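Local coordinates for protein transcriptional regulator, TetR family (Agrobacterium tumefaciens, PDB 2G7S) that probably regulates transcription, as a TetR-family dimer that binds DNA through a helix-turn-helix and is likely to respond to a small molecule through its C-terminal domain, at residues Asp11-Cys16 / Val38-Ala43; Ala17-Ile22 / Ala99-Cys104; Gln62-Ala67 / Cys104-Leu109; Tyr91-Ile96 / Ala179-Ile184. All coordinates share one frame; numbering follows the deposited sequence. Where two conformers were deposited one is given.

Contact 1 (Asp11-Cys16 / Val38-Ala43); sequences DDILQC and VGIRNA
Val-38 lays its two methyl branches against helix 6-24 on the side carrying Asp-12 and Cys-16. Branch CG2 sits in the tight part of the contact: it touches the Cys-16 CB at 3.6 Å and comes equally near the carbonyl O of Asp-12. That oxygen already accepts the helical bond from the Cys-16 N, so a methyl group can rest beside it without robbing it of a partner. Placed anti to the carbonyl carbon of Val-38, CG2 turns into the groove between Asp-12 and Cys-16, while CG1, anti to the backbone N (chi1 175°), turns to Asp-12. Cysteine suits the position opposite: being small, it lets a valine methyl lie close against its CB; it also touches Ile-34 and Val-37.

The packing slackens on both flanks. Toward solvent, Val-38 CG1 meets just the methylene of Asp-12, CB, at 3.8 Å; Asp-12 is partly exposed, and its carboxylate takes no part in the contact with Val-38. Toward the turn, Ile-40 CD1 reaches Ile-13 CG1 at 4.3 Å, a doubtful touch because Ile-40 was modelled in two conformers. Ile-13 itself is buried, with Phe-49, His-48 and Leu-55 around it. Between Val-38 and Ile-40 the chain turns at Gly-39, whose positive phi of 93° suits a residue lacking CB. This is the turn of the helix-turn-helix, leading from helix 31-38 to the probable recognition helix 42-48.

With no polar bond joining the two segments, their chemistry implies that the turn is held to helix 6-24 by fit and by burial of apolar surface, not by directional bonding.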
loop_
_atom_site.group_PDB
_atom_site.type_symbol
_atom_site.label_atom_id
_atom_site.label_comp_id
_atom_site.label_asym_id
_atom_site.label_seq_id
_atom_site.Cartn_x
_atom_site.Cartn_y
_atom_site.Cartn_z
ATOM N N ASP A 11 2.598 27.539 6.748
ATOM C CA ASP A 11 3.646 26.612 6.234
ATOM C C ASP A 11 4.091 25.650 7.329
ATOM O O ASP A 11 4.270 24.440 7.031
ATOM C CB ASP A 11 4.882 27.360 5.762
ATOM C CG ASP A 11 4.638 28.190 4.489
ATOM O OD1 ASP A 11 3.664 27.905 3.759
ATOM O OD2 ASP A 11 5.479 29.116 4.243
ATOM N N ASP A 12 4.262 26.130 8.562
ATOM C CA ASP A 12 4.681 25.230 9.604
ATOM C C ASP A 12 3.643 24.134 9.858
ATOM O O ASP A 12 4.001 22.983 10.126
ATOM C CB ASP A 12 4.913 25.979 10.912
ATOM C CG ASP A 12 6.125 26.833 10.903
ATOM O OD1 ASP A 12 6.936 26.758 9.956
ATOM O OD2 ASP A 12 6.197 27.617 11.886
ATOM N N ILE A 13 2.370 24.517 9.850
ATOM C CA ILE A 13 1.280 23.536 10.060
ATOM C C ILE A 13 1.305 22.525 8.943
ATOM O O ILE A 13 1.227 21.303 9.218
ATOM C CB ILE A 13 -0.087 24.210 10.122
ATOM C CG1 ILE A 13 -0.168 25.084 11.395
ATOM C CG2 ILE A 13 -1.220 23.200 10.026
ATOM C CD1 ILE A 13 -1.270 26.218 11.288
ATOM N N LEU A 14 1.449 22.987 7.682
ATOM C CA LEU A 14 1.454 21.985 6.589
ATOM C C LEU A 14 2.671 21.062 6.643
ATOM O O LEU A 14 2.510 19.859 6.371
ATOM C CB LEU A 14 1.471 22.718 5.223
ATOM C CG LEU A 14 0.104 23.344 4.877
ATOM C CD1 LEU A 14 0.254 24.248 3.645
ATOM C CD2 LEU A 14 -1.016 22.308 4.638
ATOM N N GLN A 15 3.866 21.622 6.940
ATOM C CA GLN A 15 5.100 20.810 7.087
ATOM C C GLN A 15 4.805 19.693 8.116
ATOM O O GLN A 15 4.916 18.471 7.858
ATOM C CB GLN A 15 6.259 21.719 7.547
ATOM C CG GLN A 15 7.581 20.973 7.728
ATOM C CD GLN A 15 8.800 21.850 7.917
ATOM O OE1 GLN A 15 8.925 22.918 7.326
ATOM N NE2 GLN A 15 9.733 21.374 8.727
ATOM N N CYS A 16 4.402 20.110 9.296
ATOM C CA CYS A 16 4.156 19.184 10.417
ATOM C C CYS A 16 3.135 18.116 10.034
ATOM O O CYS A 16 3.364 16.917 10.206
ATOM C CB CYS A 16 3.670 19.989 11.656
ATOM S SG CYS A 16 3.132 18.922 12.977
ATOM N N VAL A 38 4.251 22.374 16.609
ATOM C CA VAL A 38 4.430 23.690 16.036
ATOM C C VAL A 38 4.274 24.798 17.054
ATOM O O VAL A 38 4.733 25.911 16.773
ATOM C CB VAL A 38 3.383 23.955 14.895
ATOM C CG1 VAL A 38 3.443 25.340 14.355
ATOM C CG2 VAL A 38 3.597 22.895 13.736
ATOM N N GLY A 39 3.563 24.559 18.150
ATOM C CA GLY A 39 3.516 25.557 19.239
ATOM C C GLY A 39 2.356 26.518 19.148
ATOM O O GLY A 39 2.252 27.402 19.985
ATOM N N ILE A 40 1.509 26.392 18.124
ATOM C CA ILE A 40 0.319 27.247 18.094
ATOM C C ILE A 40 -0.782 26.533 18.823
ATOM O O ILE A 40 -0.750 25.318 18.964
ATOM C CB ILE A 40 -0.085 27.749 16.686
ATOM C CG1 ILE A 40 -0.739 26.647 15.832
ATOM C CG2 ILE A 40 1.072 28.519 16.061
ATOM C CD1 ILE A 40 -0.050 25.422 15.691
ATOM N N ARG A 41 -1.772 27.289 19.274
ATOM C CA ARG A 41 -2.922 26.702 19.914
ATOM C C ARG A 41 -3.924 26.187 18.899
ATOM O O ARG A 41 -3.954 26.557 17.711
ATOM C CB ARG A 41 -3.593 27.681 20.865
ATOM C CG ARG A 41 -3.906 29.032 20.383
ATOM C CD ARG A 41 -4.172 29.970 21.700
ATOM N NE ARG A 41 -4.736 31.222 21.241
ATOM C CZ ARG A 41 -4.109 32.395 21.224
ATOM N NH1 ARG A 41 -2.904 32.552 21.756
ATOM N NH2 ARG A 41 -4.733 33.451 20.717
ATOM N N ASN A 42 -4.818 25.353 19.398
ATOM C CA ASN A 42 -5.836 24.769 18.547
ATOM C C ASN A 42 -6.624 25.792 17.710
ATOM O O ASN A 42 -6.770 25.641 16.484
ATOM C CB ASN A 42 -6.842 24.056 19.429
ATOM C CG ASN A 42 -7.852 23.353 18.621
ATOM O OD1 ASN A 42 -8.941 23.905 18.284
ATOM N ND2 ASN A 42 -7.495 22.161 18.213
ATOM N N ALA A 43 -7.128 26.859 18.324
ATOM C CA ALA A 43 -7.918 27.850 17.590
ATOM C C ALA A 43 -7.142 28.477 16.448
ATOM O O ALA A 43 -7.701 28.809 15.423
ATOM C CB ALA A 43 -8.415 28.958 18.537
#

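Contact 2 (Ala17-Ile22 / Ala99-Cys104); sequences ARTLII and ATHPFC
Ile-22 sets its CD1 methyl over one face of the His-101 imidazole, 3.8 Å from the ring centroid and 22° off the normal, a CH-pi contact. The side chains cross at about a right angle. CG1 stands anti to the carbonyl carbon (chi1 -69°) and the chain then runs extended, bringing the CD1 methyl to the ring, while the other branch, CG2, is left to pack on Phe-103 CB and Pro-102 CD. A beta-branched residue thus serves the ring with one branch and the two following residues with the other.

Thr-19 approaches the same ring differently: its OG1 lies at the edge, near the ring plane, and shares a hydrogen bond of 3.2 Å with His-101 NE2. Arg-18 crosses the ring also at about a right angle, its CD 3.8 Å from His-101 CE1. Beyond the bend at chi3 its guanidinium makes a salt bridge with Glu-66 and bonds Gln-62, and a water in the guanidinium plane accepts from Arg-18 NH1 and, weakly, from His-101 ND1. A second water donates to Thr-19 O and Thr-100 O, tying the two backbones together.

Histidine suits this place because its face is apolar enough for a methyl while its rim offers two nitrogens. The arrangement belongs to the junction of the two TetR-family domains, where the first helix of the DNA-binding domain meets the loop between helices 81-98 and 105-110.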
loop_
_atom_site.group_PDB
_atom_site.type_symbol
_atom_site.label_atom_id
_atom_site.label_comp_id
_atom_site.label_asym_id
_atom_site.label_seq_id
_atom_site.Cartn_x
_atom_site.Cartn_y
_atom_site.Cartn_z
ATOM N N ALA A 17 2.007 18.548 9.476
ATOM C CA ALA A 17 0.963 17.595 9.117
ATOM C C ALA A 17 1.488 16.606 8.050
ATOM O O ALA A 17 1.129 15.412 8.073
ATOM C CB ALA A 17 -0.221 18.328 8.591
ATOM N N ARG A 18 2.322 17.079 7.154
ATOM C CA ARG A 18 2.863 16.141 6.116
ATOM C C ARG A 18 3.701 15.058 6.833
ATOM O O ARG A 18 3.579 13.858 6.523
ATOM C CB ARG A 18 3.698 16.888 5.107
ATOM C CG ARG A 18 3.962 15.876 3.975
ATOM C CD ARG A 18 4.780 16.166 2.829
ATOM N NE ARG A 18 4.495 17.431 2.226
ATOM C CZ ARG A 18 5.179 17.884 1.151
ATOM N NH1 ARG A 18 6.139 17.111 0.629
ATOM N NH2 ARG A 18 4.913 19.106 0.663
ATOM N N THR A 19 4.577 15.452 7.756
ATOM C CA THR A 19 5.394 14.448 8.414
ATOM C C THR A 19 4.524 13.478 9.205
ATOM O O THR A 19 4.732 12.266 9.156
ATOM C CB THR A 19 6.387 15.183 9.338
ATOM O OG1 THR A 19 7.194 16.015 8.509
ATOM C CG2 THR A 19 7.247 14.226 10.116
ATOM N N LEU A 20 3.489 13.995 9.877
ATOM C CA LEU A 20 2.627 13.105 10.675
ATOM C C LEU A 20 1.830 12.144 9.775
ATOM O O LEU A 20 1.625 10.981 10.117
ATOM C CB LEU A 20 1.643 13.890 11.607
ATOM C CG LEU A 20 2.382 14.854 12.601
ATOM C CD1 LEU A 20 1.316 15.601 13.375
ATOM C CD2 LEU A 20 3.289 14.006 13.533
ATOM N N ILE A 21 1.310 12.661 8.645
ATOM C CA ILE A 21 0.476 11.842 7.805
ATOM C C ILE A 21 1.291 10.687 7.165
ATOM O O ILE A 21 0.730 9.579 6.914
ATOM C CB ILE A 21 -0.266 12.698 6.782
ATOM C CG1 ILE A 21 -1.661 12.246 6.527
ATOM C CG2 ILE A 21 0.623 13.118 5.654
ATOM C CD1 ILE A 21 -2.543 13.250 5.759
ATOM N N ILE A 22 2.586 10.923 6.913
ATOM C CA ILE A 22 3.419 9.856 6.374
ATOM C C ILE A 22 3.665 8.733 7.366
ATOM O O ILE A 22 3.990 7.581 6.979
ATOM C CB ILE A 22 4.705 10.501 5.766
ATOM C CG1 ILE A 22 4.335 11.284 4.527
ATOM C CG2 ILE A 22 5.742 9.430 5.402
ATOM C CD1 ILE A 22 5.479 12.232 4.125
ATOM N N ALA A 99 14.744 8.734 5.865
ATOM C CA ALA A 99 13.716 8.337 6.812
ATOM C C ALA A 99 12.807 9.358 7.420
ATOM O O ALA A 99 12.047 9.026 8.333
ATOM C CB ALA A 99 14.235 7.465 7.830
ATOM N N THR A 100 12.868 10.563 6.886
ATOM C CA THR A 100 12.010 11.651 7.338
ATOM C C THR A 100 10.589 11.458 6.731
ATOM O O THR A 100 9.572 11.459 7.476
ATOM C CB THR A 100 12.696 12.994 6.988
ATOM O OG1 THR A 100 13.814 13.183 7.878
ATOM C CG2 THR A 100 11.734 14.188 7.059
ATOM N N HIS A 101 10.550 11.211 5.404
ATOM C CA HIS A 101 9.372 11.014 4.533
ATOM C C HIS A 101 9.586 9.725 3.649
ATOM O O HIS A 101 9.693 9.790 2.449
ATOM C CB HIS A 101 9.252 12.224 3.598
ATOM C CG HIS A 101 8.831 13.519 4.280
ATOM N ND1 HIS A 101 8.569 14.671 3.567
ATOM C CD2 HIS A 101 8.497 13.794 5.571
ATOM C CE1 HIS A 101 8.197 15.630 4.402
ATOM N NE2 HIS A 101 8.162 15.130 5.629
ATOM N N PRO A 102 9.679 8.534 4.274
ATOM C CA PRO A 102 9.998 7.289 3.589
ATOM C C PRO A 102 8.773 6.629 2.942
ATOM O O PRO A 102 8.815 5.446 2.654
ATOM C CB PRO A 102 10.538 6.390 4.717
ATOM C CG PRO A 102 9.623 6.807 5.894
ATOM C CD PRO A 102 9.545 8.327 5.746
ATOM N N PHE A 103 7.704 7.378 2.709
ATOM C CA PHE A 103 6.506 6.803 2.085
ATOM C C PHE A 103 5.843 7.944 1.312
ATOM O O PHE A 103 5.873 9.102 1.780
ATOM C CB PHE A 103 5.546 6.235 3.136
ATOM C CG PHE A 103 4.798 4.967 2.694
ATOM C CD1 PHE A 103 5.206 3.720 3.093
ATOM C CD2 PHE A 103 3.668 5.061 1.916
ATOM C CE1 PHE A 103 4.531 2.568 2.735
ATOM C CE2 PHE A 103 2.961 3.916 1.576
ATOM C CZ PHE A 103 3.399 2.688 1.950
ATOM N N CYS A 104 5.219 7.636 0.198
ATOM C CA CYS A 104 4.470 8.625 -0.569
ATOM C C CYS A 104 3.149 8.957 0.189
ATOM O O CYS A 104 2.398 8.060 0.560
ATOM C CB CYS A 104 4.184 8.005 -1.929
ATOM S SG CYS A 104 2.982 9.038 -2.890
HETATM O O HOH W 1 6.842 14.331 1.442
HETATM O O HOH W 2 7.073 10.769 8.697
#

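Contact 3 (Gln62-Ala67 / Cys104-Leu109); sequences QYRQEA and CVCALL
Val-105 stands over the centre of the Tyr-63 ring, its CB 3.9 Å from the centroid and only 5° off the normal, a CH-pi contact. Its CG2 packs over the CD1 side of the ring, 3.7 Å from Tyr-63 CD1. The phenol points across the gap because CG of Tyr-63 is anti to the backbone N (chi1 167°), and tyrosine and valine slide past each other in opposite directions. Two sulfurs lie obliquely to the ring: Cys-106 SG is 3.9 Å from Tyr-63 CD2, and Cys-104 SG lies by the hydroxyl end, although its exact place is doubtful because it is modelled too close to the oxygen. Both are sulfur-aromatic contacts; a small, polarisable side chain can approach a ring closely in this way.

The helices carrying these groups cross at -132°, their local axes 11.4 Å apart, a gap that a tyrosine can span. Helix 52-77 is the long helix that in TetR-family regulators runs from the DNA-binding domain into the C-terminal domain, and here it meets the start of the short helix 105-110. Cys-104 occupies the N-cap, where its SG appears to accept from Ala-107 N, subject to the same doubt about the sulfur.

Farther out, Leu-59 and Val-60 of helix 52-77 also pack on Val-105. Arg-18 of helix 6-24 touches both Tyr-63 and Val-105, its guanidinium held by Glu-66 and Gln-62 from the same turns of helix as the tyrosine. Ala-107, which does not touch segment 62-67, packs on Leu-170 of the second subunit.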
loop_
_atom_site.group_PDB
_atom_site.type_symbol
_atom_site.label_atom_id
_atom_site.label_comp_id
_atom_site.label_asym_id
_atom_site.label_seq_id
_atom_site.Cartn_x
_atom_site.Cartn_y
_atom_site.Cartn_z
ATOM N N GLN A 62 0.095 20.464 -2.338
ATOM C CA GLN A 62 1.500 20.950 -2.302
ATOM C C GLN A 62 2.430 19.745 -2.557
ATOM O O GLN A 62 3.485 19.880 -3.235
ATOM C CB GLN A 62 1.784 21.502 -0.901
ATOM C CG GLN A 62 3.229 21.979 -0.651
ATOM C CD GLN A 62 3.310 22.452 0.793
ATOM O OE1 GLN A 62 3.390 21.651 1.750
ATOM N NE2 GLN A 62 3.213 23.747 0.971
ATOM N N TYR A 63 2.101 18.587 -1.977
ATOM C CA TYR A 63 2.968 17.390 -2.151
ATOM C C TYR A 63 2.989 17.030 -3.669
ATOM O O TYR A 63 4.040 16.683 -4.224
ATOM C CB TYR A 63 2.345 16.202 -1.363
ATOM C CG TYR A 63 2.996 14.915 -1.762
ATOM C CD1 TYR A 63 4.235 14.540 -1.183
ATOM C CD2 TYR A 63 2.372 14.044 -2.684
ATOM C CE1 TYR A 63 4.836 13.335 -1.547
ATOM C CE2 TYR A 63 2.970 12.779 -3.014
ATOM C CZ TYR A 63 4.200 12.470 -2.459
ATOM O OH TYR A 63 4.879 11.277 -2.779
ATOM N N ARG A 64 1.836 17.067 -4.322
ATOM C CA ARG A 64 1.798 16.716 -5.729
ATOM C C ARG A 64 2.612 17.753 -6.509
ATOM O O ARG A 64 3.445 17.381 -7.350
ATOM C CB ARG A 64 0.388 16.661 -6.224
ATOM C CG ARG A 64 -0.341 15.464 -5.639
ATOM C CD ARG A 64 -1.806 15.558 -6.093
ATOM N NE ARG A 64 -1.862 15.405 -7.546
ATOM C CZ ARG A 64 -2.843 15.876 -8.323
ATOM N NH1 ARG A 64 -3.902 16.543 -7.816
ATOM N NH2 ARG A 64 -2.763 15.690 -9.646
ATOM N N GLN A 65 2.426 19.037 -6.216
ATOM C CA GLN A 65 3.176 20.100 -6.958
ATOM C C GLN A 65 4.670 19.785 -6.877
ATOM O O GLN A 65 5.391 19.770 -7.936
ATOM C CB GLN A 65 2.856 21.518 -6.378
ATOM C CG GLN A 65 1.535 22.129 -6.770
ATOM C CD GLN A 65 1.366 23.528 -6.169
ATOM O OE1 GLN A 65 1.631 23.752 -4.962
ATOM N NE2 GLN A 65 0.904 24.465 -6.988
ATOM N N GLU A 66 5.156 19.438 -5.685
ATOM C CA GLU A 66 6.550 19.124 -5.494
ATOM C C GLU A 66 6.897 17.833 -6.220
ATOM O O GLU A 66 8.010 17.701 -6.768
ATOM C CB GLU A 66 6.836 18.979 -4.001
ATOM C CG GLU A 66 6.774 20.318 -3.285
ATOM C CD GLU A 66 6.872 20.099 -1.758
ATOM O OE1 GLU A 66 7.332 19.027 -1.276
ATOM O OE2 GLU A 66 6.480 21.012 -1.042
ATOM N N ALA A 67 5.987 16.864 -6.249
ATOM C CA ALA A 67 6.335 15.556 -6.828
ATOM C C ALA A 67 6.468 15.722 -8.296
ATOM O O ALA A 67 7.401 15.179 -8.897
ATOM C CB ALA A 67 5.280 14.507 -6.501
ATOM N N CYS A 104 5.219 7.636 0.198
ATOM C CA CYS A 104 4.470 8.625 -0.569
ATOM C C CYS A 104 3.149 8.957 0.189
ATOM O O CYS A 104 2.398 8.060 0.560
ATOM C CB CYS A 104 4.184 8.005 -1.929
ATOM S SG CYS A 104 2.982 9.038 -2.890
ATOM N N VAL A 105 2.884 10.250 0.414
ATOM C CA VAL A 105 1.648 10.681 1.067
ATOM C C VAL A 105 0.442 10.124 0.353
ATOM O O VAL A 105 -0.537 9.712 0.995
ATOM C CB VAL A 105 1.627 12.255 0.955
ATOM C CG1 VAL A 105 0.229 12.805 1.301
ATOM C CG2 VAL A 105 2.713 12.904 1.822
ATOM N N CYS A 106 0.482 10.160 -0.995
ATOM C CA CYS A 106 -0.723 9.773 -1.744
ATOM C C CYS A 106 -0.870 8.252 -1.738
ATOM O O CYS A 106 -1.989 7.741 -1.643
ATOM C CB CYS A 106 -0.693 10.282 -3.158
ATOM S SG CYS A 106 -0.946 12.091 -3.151
ATOM N N ALA A 107 0.239 7.499 -1.824
ATOM C CA ALA A 107 0.096 6.066 -1.774
ATOM C C ALA A 107 -0.495 5.643 -0.409
ATOM O O ALA A 107 -1.277 4.681 -0.307
ATOM C CB ALA A 107 1.475 5.390 -2.032
ATOM N N LEU A 108 -0.044 6.301 0.667
ATOM C CA LEU A 108 -0.530 5.944 1.981
ATOM C C LEU A 108 -2.024 6.265 2.071
ATOM O O LEU A 108 -2.829 5.458 2.547
ATOM C CB LEU A 108 0.330 6.657 3.114
ATOM C CG LEU A 108 0.410 5.871 4.478
ATOM C CD1 LEU A 108 1.493 6.466 5.369
ATOM C CD2 LEU A 108 -0.855 5.667 5.243
ATOM N N LEU A 109 -2.383 7.500 1.698
ATOM C CA LEU A 109 -3.799 7.872 1.798
ATOM C C LEU A 109 -4.658 6.955 0.912
ATOM O O LEU A 109 -5.811 6.741 1.253
ATOM C CB LEU A 109 -3.993 9.320 1.378
ATOM C CG LEU A 109 -3.485 10.350 2.405
ATOM C CD1 LEU A 109 -3.442 11.754 1.793
ATOM C CD2 LEU A 109 -4.361 10.399 3.693
#

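Contact 4 (Tyr91-Ile96 / Ala179-Ile184); sequences YWEGCI and ATFGAI
Phe-181 pushes its ring against three residues of helix 81-98. The outer end of the ring presses on Trp-92, whose CB lies 3.5 Å from Phe-181 CZ. The indole leads away from that touch, leaving the phenyl and the five-membered ring at 51° with centroids 5.8 Å apart, an oblique pairing. Nearer the root of the ring, Ile-96 crosses at about a right angle and sets its CD1 3.7 Å from Phe-181 CG. The remaining side meets the aliphatic part of Glu-93, where CG touches Phe-181 CD2. Because CG of Phe-181 is anti to the backbone N (chi1 -177°), the ring projects from helix 180-192 to the neighbouring helix, which runs nearly antiparallel at 159°. A long flat residue suits this place, since it must span local axes 9.9 Å apart.

Beyond the phenyl ring Glu-93 extends to the backbone of the partner helix. Its OE2 comes 3.2 Å from Gly-182 CA, an approach that the missing side chain of glycine permits. A water donates to OE2 at 2.9 Å and accepts from Gly-182 N, in the first turn of its helix. Glu-93 OE1 makes a salt bridge with Arg-186, farther along that helix, while Ala-168 of helix 154-173 also packs on Phe-181.

The chemistry is therefore divided: an aromatic wedge fills the buried side, and on the more exposed side a carboxylate reaches across to the partner helix. Its negative charge is thus met by Arg-186 and, through water, by a backbone NH of the first turn of helix 180-192.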
loop_
_atom_site.group_PDB
_atom_site.type_symbol
_atom_site.label_atom_id
_atom_site.label_comp_id
_atom_site.label_asym_id
_atom_site.label_seq_id
_atom_site.Cartn_x
_atom_site.Cartn_y
_atom_site.Cartn_z
ATOM N N TYR A 91 15.556 8.247 -6.435
ATOM C CA TYR A 91 14.952 9.306 -5.616
ATOM C C TYR A 91 14.219 8.648 -4.447
ATOM O O TYR A 91 14.396 9.048 -3.295
ATOM C CB TYR A 91 13.963 10.084 -6.486
ATOM C CG TYR A 91 12.943 10.844 -5.665
ATOM C CD1 TYR A 91 13.302 12.004 -4.932
ATOM C CD2 TYR A 91 11.649 10.362 -5.551
ATOM C CE1 TYR A 91 12.316 12.663 -4.167
ATOM C CE2 TYR A 91 10.705 11.019 -4.795
ATOM C CZ TYR A 91 11.035 12.141 -4.131
ATOM O OH TYR A 91 9.966 12.726 -3.353
ATOM N N TRP A 92 13.429 7.615 -4.699
ATOM C CA TRP A 92 12.678 6.983 -3.583
ATOM C C TRP A 92 13.635 6.243 -2.617
ATOM O O TRP A 92 13.424 6.259 -1.411
ATOM C CB TRP A 92 11.591 6.045 -4.105
ATOM C CG TRP A 92 10.379 6.814 -4.338
ATOM C CD1 TRP A 92 9.722 7.033 -5.554
ATOM C CD2 TRP A 92 9.608 7.508 -3.337
ATOM N NE1 TRP A 92 8.606 7.849 -5.329
ATOM C CE2 TRP A 92 8.529 8.157 -3.987
ATOM C CE3 TRP A 92 9.731 7.621 -1.947
ATOM C CZ2 TRP A 92 7.574 8.913 -3.291
ATOM C CZ3 TRP A 92 8.799 8.406 -1.260
ATOM C CH2 TRP A 92 7.754 9.067 -1.967
ATOM N N GLU A 93 14.685 5.619 -3.157
ATOM C CA GLU A 93 15.666 5.015 -2.253
ATOM C C GLU A 93 16.281 6.028 -1.343
ATOM O O GLU A 93 16.482 5.759 -0.109
ATOM C CB GLU A 93 16.782 4.334 -3.047
ATOM C CG GLU A 93 16.263 3.113 -3.732
ATOM C CD GLU A 93 17.286 2.429 -4.666
ATOM O OE1 GLU A 93 18.204 3.129 -5.159
ATOM O OE2 GLU A 93 17.170 1.209 -4.861
ATOM N N GLY A 94 16.587 7.210 -1.858
ATOM C CA GLY A 94 17.127 8.259 -0.959
ATOM C C GLY A 94 16.111 8.712 0.091
ATOM O O GLY A 94 16.485 9.047 1.226
ATOM N N CYS A 95 14.856 8.828 -0.298
ATOM C CA CYS A 95 13.811 9.216 0.691
ATOM C C CYS A 95 13.692 8.160 1.772
ATOM O O CYS A 95 13.485 8.481 2.981
ATOM C CB CYS A 95 12.438 9.274 -0.021
ATOM S SG CYS A 95 12.301 10.774 -1.108
ATOM N N ILE A 96 13.681 6.883 1.374
ATOM C CA ILE A 96 13.583 5.819 2.412
ATOM C C ILE A 96 14.851 5.808 3.320
ATOM O O ILE A 96 14.721 5.613 4.547
ATOM C CB ILE A 96 13.350 4.477 1.723
ATOM C CG1 ILE A 96 11.977 4.488 1.065
ATOM C CG2 ILE A 96 13.552 3.284 2.698
ATOM C CD1 ILE A 96 11.734 3.338 0.028
ATOM N N ALA A 179 17.318 -2.219 1.586
ATOM C CA ALA A 179 17.580 -2.754 0.248
ATOM C C ALA A 179 16.319 -3.275 -0.385
ATOM O O ALA A 179 16.348 -3.471 -1.562
ATOM C CB ALA A 179 18.569 -3.936 0.323
ATOM N N THR A 180 15.232 -3.471 0.370
ATOM C CA THR A 180 14.006 -4.023 -0.214
ATOM C C THR A 180 13.486 -3.227 -1.398
ATOM O O THR A 180 13.022 -3.811 -2.390
ATOM C CB THR A 180 12.949 -4.063 0.921
ATOM O OG1 THR A 180 13.380 -5.096 1.809
ATOM C CG2 THR A 180 11.633 -4.345 0.465
ATOM N N PHE A 181 13.491 -1.897 -1.285
ATOM C CA PHE A 181 12.829 -1.111 -2.325
ATOM C C PHE A 181 13.498 -1.324 -3.679
ATOM O O PHE A 181 12.804 -1.629 -4.692
ATOM C CB PHE A 181 12.819 0.380 -1.959
ATOM C CG PHE A 181 12.078 1.240 -2.963
ATOM C CD1 PHE A 181 10.699 1.386 -2.909
ATOM C CD2 PHE A 181 12.764 1.875 -3.968
ATOM C CE1 PHE A 181 10.019 2.168 -3.880
ATOM C CE2 PHE A 181 12.115 2.637 -4.928
ATOM C CZ PHE A 181 10.737 2.794 -4.889
ATOM N N GLY A 182 14.833 -1.269 -3.722
ATOM C CA GLY A 182 15.522 -1.527 -4.968
ATOM C C GLY A 182 15.434 -2.982 -5.420
ATOM O O GLY A 182 15.341 -3.300 -6.611
ATOM N N ALA A 183 15.475 -3.904 -4.444
ATOM C CA ALA A 183 15.438 -5.321 -4.806
ATOM C C ALA A 183 14.131 -5.687 -5.490
ATOM O O ALA A 183 14.072 -6.666 -6.284
ATOM C CB ALA A 183 15.577 -6.174 -3.555
ATOM N N ILE A 184 13.067 -4.940 -5.195
ATOM C CA ILE A 184 11.785 -5.240 -5.818
ATOM C C ILE A 184 11.616 -4.458 -7.132
ATOM O O ILE A 184 11.032 -5.045 -8.100
ATOM C CB ILE A 184 10.637 -4.909 -4.845
ATOM C CG1 ILE A 184 10.650 -5.941 -3.717
ATOM C CG2 ILE A 184 9.269 -4.849 -5.533
ATOM C CD1 ILE A 184 9.808 -5.522 -2.533
HETATM O O HOH W 3 16.966 -0.043 -2.254
#

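In the fold
The four contacts run from the DNA-binding end of the chain into the C-terminal domain. Contacts 1 and 2 use successive parts of helix 6-24, their centres 16 Å apart. Contact 2 joins contact 3, with centres 10 Å apart, through their common Cys-104 and through Ile-22 CG1, which packs on Val-105 CG2 at 3.5 Å. Trp-92 carries the connection onward to contact 4: its CH2 lies 3.6 Å from Cys-104 CA. Contacts 1 and 4, with centres about 30 Å and nearest atoms about 14 Å apart, do not touch; contacts 2 and 3, which each touch contact 4, lie between them. Contacts 3 and 4 also border the second subunit.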